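Local coordinates for Lin2960 protein (Listeria innocua, PDB 3OOP) that is of uncharacterised function but probably binds DNA and regulates transcription, at residues Ala48-Ser53 / Leu95-Lys100. Sequence-based numbering, arbitrary orientation. Where two conformers were deposited one is given.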
ATOM      1  N   ALA A  48      22.998  -3.512 -13.761  1.00 28.76           N
ATOM      2  CA  ALA A  48      22.155  -2.538 -14.465  1.00 29.61           C
ATOM      3  C   ALA A  48      22.833  -1.180 -14.669  1.00 29.51           C
ATOM      4  O   ALA A  48      22.414  -0.398 -15.537  1.00 30.40           O
ATOM      5  CB  ALA A  48      20.820  -2.370 -13.736  1.00 29.91           C
ATOM      6  N   ASN A  49      23.880  -0.914 -13.887  1.00 29.06           N
ATOM      7  CA  ASN A  49      24.513   0.409 -13.828  1.00 29.20           C
ATOM      8  C   ASN A  49      26.034   0.486 -13.998  1.00 29.09           C
ATOM      9  O   ASN A  49      26.593   1.586 -13.967  1.00 29.21           O
ATOM     10  CB  ASN A  49      24.183   1.064 -12.488  1.00 29.41           C
ATOM     11  CG  ASN A  49      22.727   1.395 -12.342  1.00 30.14           C
ATOM     12  OD1 ASN A  49      22.269   2.442 -12.801  1.00 33.01           O
ATOM     13  ND2 ASN A  49      21.987   0.514 -11.679  1.00 30.24           N
ATOM     14  N   GLU A  50      26.704  -0.654 -14.162  1.00 28.49           N
ATOM     15  CA  GLU A  50      28.176  -0.696 -14.109  1.00 29.35           C
ATOM     16  C   GLU A  50      28.879   0.166 -15.174  1.00 30.04           C
ATOM     17  O   GLU A  50      28.392   0.266 -16.308  1.00 30.02           O
ATOM     18  CB  GLU A  50      28.693  -2.142 -14.198  1.00 29.12           C
ATOM     19  CG  GLU A  50      28.163  -2.908 -15.419  1.00 29.87           C
ATOM     20  CD  GLU A  50      28.935  -4.196 -15.716  1.00 32.48           C
ATOM     21  OE1 GLU A  50      28.524  -4.931 -16.640  1.00 33.82           O
ATOM     22  OE2 GLU A  50      29.951  -4.476 -15.046  1.00 34.85           O
ATOM     23  N   PRO A  51      30.014   0.804 -14.812  1.00 30.88           N
ATOM     24  CA  PRO A  51      30.560   0.900 -13.449  1.00 31.66           C
ATOM     25  C   PRO A  51      29.746   1.873 -12.613  1.00 32.53           C
ATOM     26  O   PRO A  51      29.312   2.910 -13.124  1.00 32.37           O
ATOM     27  CB  PRO A  51      31.980   1.457 -13.666  1.00 32.25           C
ATOM     28  CG  PRO A  51      32.272   1.258 -15.115  1.00 32.40           C
ATOM     29  CD  PRO A  51      30.947   1.368 -15.806  1.00 31.10           C
ATOM     30  N   ILE A  52      29.530   1.539 -11.341  1.00 32.58           N
ATOM     31  CA  ILE A  52      28.671   2.344 -10.477  1.00 33.77           C
ATOM     32  C   ILE A  52      29.310   2.531  -9.103  1.00 34.48           C
ATOM     33  O   ILE A  52      29.955   1.621  -8.586  1.00 34.56           O
ATOM     34  CB  ILE A  52      27.243   1.733 -10.339  1.00 33.03           C
ATOM     35  CG1 ILE A  52      26.371   2.631  -9.456  1.00 33.97           C
ATOM     36  CG2 ILE A  52      27.308   0.272  -9.824  1.00 32.33           C
ATOM     37  CD1 ILE A  52      24.911   2.243  -9.373  1.00 36.13           C
ATOM     38  N   SER A  53      29.123   3.706  -8.513  1.00 36.28           N
ATOM     39  CA  SER A  53      29.709   3.967  -7.197  1.00 37.35           C
ATOM     40  C   SER A  53      28.935   3.256  -6.078  1.00 38.07           C
ATOM     41  O   SER A  53      27.736   2.987  -6.201  1.00 37.56           O
ATOM     42  CB  SER A  53      29.798   5.478  -6.924  1.00 37.71           C
ATOM     43  OG  SER A  53      28.518   6.027  -6.691  1.00 37.89           O
ATOM     44  N   LEU A  95      32.226   0.065  -8.932  1.00 36.53           N
ATOM     45  CA  LEU A  95      32.027  -1.378  -8.949  1.00 34.22           C
ATOM     46  C   LEU A  95      31.524  -1.820 -10.313  1.00 32.91           C
ATOM     47  O   LEU A  95      30.683  -1.148 -10.916  1.00 32.03           O
ATOM     48  CB  LEU A  95      30.987  -1.781  -7.905  1.00 34.18           C
ATOM     49  CG  LEU A  95      31.147  -1.190  -6.506  1.00 35.26           C
ATOM     50  CD1 LEU A  95      29.851  -1.347  -5.723  1.00 35.91           C
ATOM     51  CD2 LEU A  95      32.311  -1.849  -5.814  1.00 36.64           C
ATOM     52  N   SER A  96      32.042  -2.955 -10.777  1.00 31.48           N
ATOM     53  CA  SER A  96      31.626  -3.557 -12.043  0.50 31.25           C
ATOM     54  C   SER A  96      31.685  -5.069 -11.898  1.00 30.42           C
ATOM     55  O   SER A  96      32.284  -5.572 -10.964  1.00 30.84           O
ATOM     56  CB  SER A  96      32.546  -3.117 -13.182  0.50 31.43           C
ATOM     57  OG  SER A  96      32.680  -1.707 -13.232  0.50 33.28           O
ATOM     58  N   LEU A  97      31.083  -5.791 -12.835  1.00 29.84           N
ATOM     59  CA  LEU A  97      31.080  -7.248 -12.773  1.00 29.15           C
ATOM     60  C   LEU A  97      32.366  -7.861 -13.312  1.00 29.58           C
ATOM     61  O   LEU A  97      32.970  -7.331 -14.244  1.00 30.34           O
ATOM     62  CB  LEU A  97      29.892  -7.801 -13.573  1.00 29.14           C
ATOM     63  CG  LEU A  97      28.483  -7.348 -13.186  1.00 29.78           C
ATOM     64  CD1 LEU A  97      27.476  -7.896 -14.188  1.00 30.45           C
ATOM     65  CD2 LEU A  97      28.120  -7.775 -11.778  1.00 30.42           C
ATOM     66  N   THR A  98      32.764  -8.989 -12.727  1.00 29.33           N
ATOM     67  CA  THR A  98      33.756  -9.869 -13.334  1.00 29.25           C
ATOM     68  C   THR A  98      33.057 -10.760 -14.366  1.00 29.00           C
ATOM     69  O   THR A  98      31.820 -10.800 -14.430  1.00 28.49           O
ATOM     70  CB  THR A  98      34.407 -10.787 -12.285  1.00 28.85           C
ATOM     71  OG1 THR A  98      33.392 -11.605 -11.686  1.00 28.05           O
ATOM     72  CG2 THR A  98      35.113  -9.979 -11.195  1.00 29.80           C
ATOM     73  N   ASP A  99      33.837 -11.492 -15.159  1.00 29.29           N
ATOM     74  CA  ASP A  99      33.258 -12.509 -16.041  1.00 29.89           C
ATOM     75  C   ASP A  99      32.356 -13.493 -15.282  1.00 28.93           C
ATOM     76  O   ASP A  99      31.268 -13.857 -15.767  1.00 28.93           O
ATOM     77  CB  ASP A  99      34.344 -13.285 -16.788  1.00 30.79           C
ATOM     78  CG  ASP A  99      34.985 -12.481 -17.917  1.00 35.00           C
ATOM     79  OD1 ASP A  99      34.501 -11.370 -18.257  1.00 39.12           O
ATOM     80  OD2 ASP A  99      35.994 -12.977 -18.465  1.00 40.21           O
ATOM     81  N   LYS A 100      32.806 -13.923 -14.106  1.00 28.88           N
ATOM     82  CA  LYS A 100      32.017 -14.825 -13.268  1.00 28.29           C
ATOM     83  C   LYS A 100      30.732 -14.147 -12.796  1.00 27.49           C
ATOM     84  O   LYS A 100      29.662 -14.755 -12.823  1.00 27.21           O
ATOM     85  CB  LYS A 100      32.823 -15.327 -12.072  1.00 28.24           C
ATOM     86  CG  LYS A 100      32.117 -16.435 -11.310  1.00 30.34           C
ATOM     87  CD  LYS A 100      32.881 -16.832 -10.052  1.00 34.35           C
ATOM     88  CE  LYS A 100      32.239 -18.054  -9.388  1.00 38.34           C
ATOM     89  NZ  LYS A 100      32.995 -18.471  -8.163  1.00 40.69           N
TER
HETATM   90  O   HOH W   1      32.213  -5.463 -16.050  1.00 42.48           O
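E50 reaches across to L97 with its carboxylate. CG sits between the backbone N and the carbonyl carbon (chi1 54°), and the chain is extended from there. E50 OE2 accepts the backbone N-H of L97 at 2.8 Å. The bond is nearly straight, 174° at the hydrogen, and meets the oxygen on its syn side, 31° out of the carboxylate plane. A water donates to the same E50 OE2 and to L97 O, so the carboxylate grips both backbone polar groups of L97, one directly and one through solvent. The side chains of E50 and L97 cross at about a right angle, with L97 CG 3.7 Å from E50 OE2. The other oxygen, E50 OE1, forms a salt bridge with R102 of helix 99-119.

P51 follows a cis peptide bond. P51 CA lies 3.3 Å from L95 O in a bent CA-H...O contact.

I52 forms an antiparallel hydrogen-bonded pair with L95. I52 N donates to L95 O at 3.0 Å, and L95 N donates to I52 O at 2.8 Å. L95 CB lies 3.6 Å from I52 O, with CG close by. The I52 side chain turns to I57 of helix 54-61.

This pair joins the short strand 52-53 to strand 94-97, which also pairs with strand 81-84. The result is the small three-stranded sheet of a winged helix-turn-helix domain, as in other MarR proteins. Before I52, at the turn with the cis peptide between E50 and P51, the E50 carboxylate takes the N-H of L97, where continued pairing would be expected to use E50 O. With R102 and the water also bound, its negative charge is probably well stabilised, and it ties the turn after helix 37-49 to the start of helix 99-119.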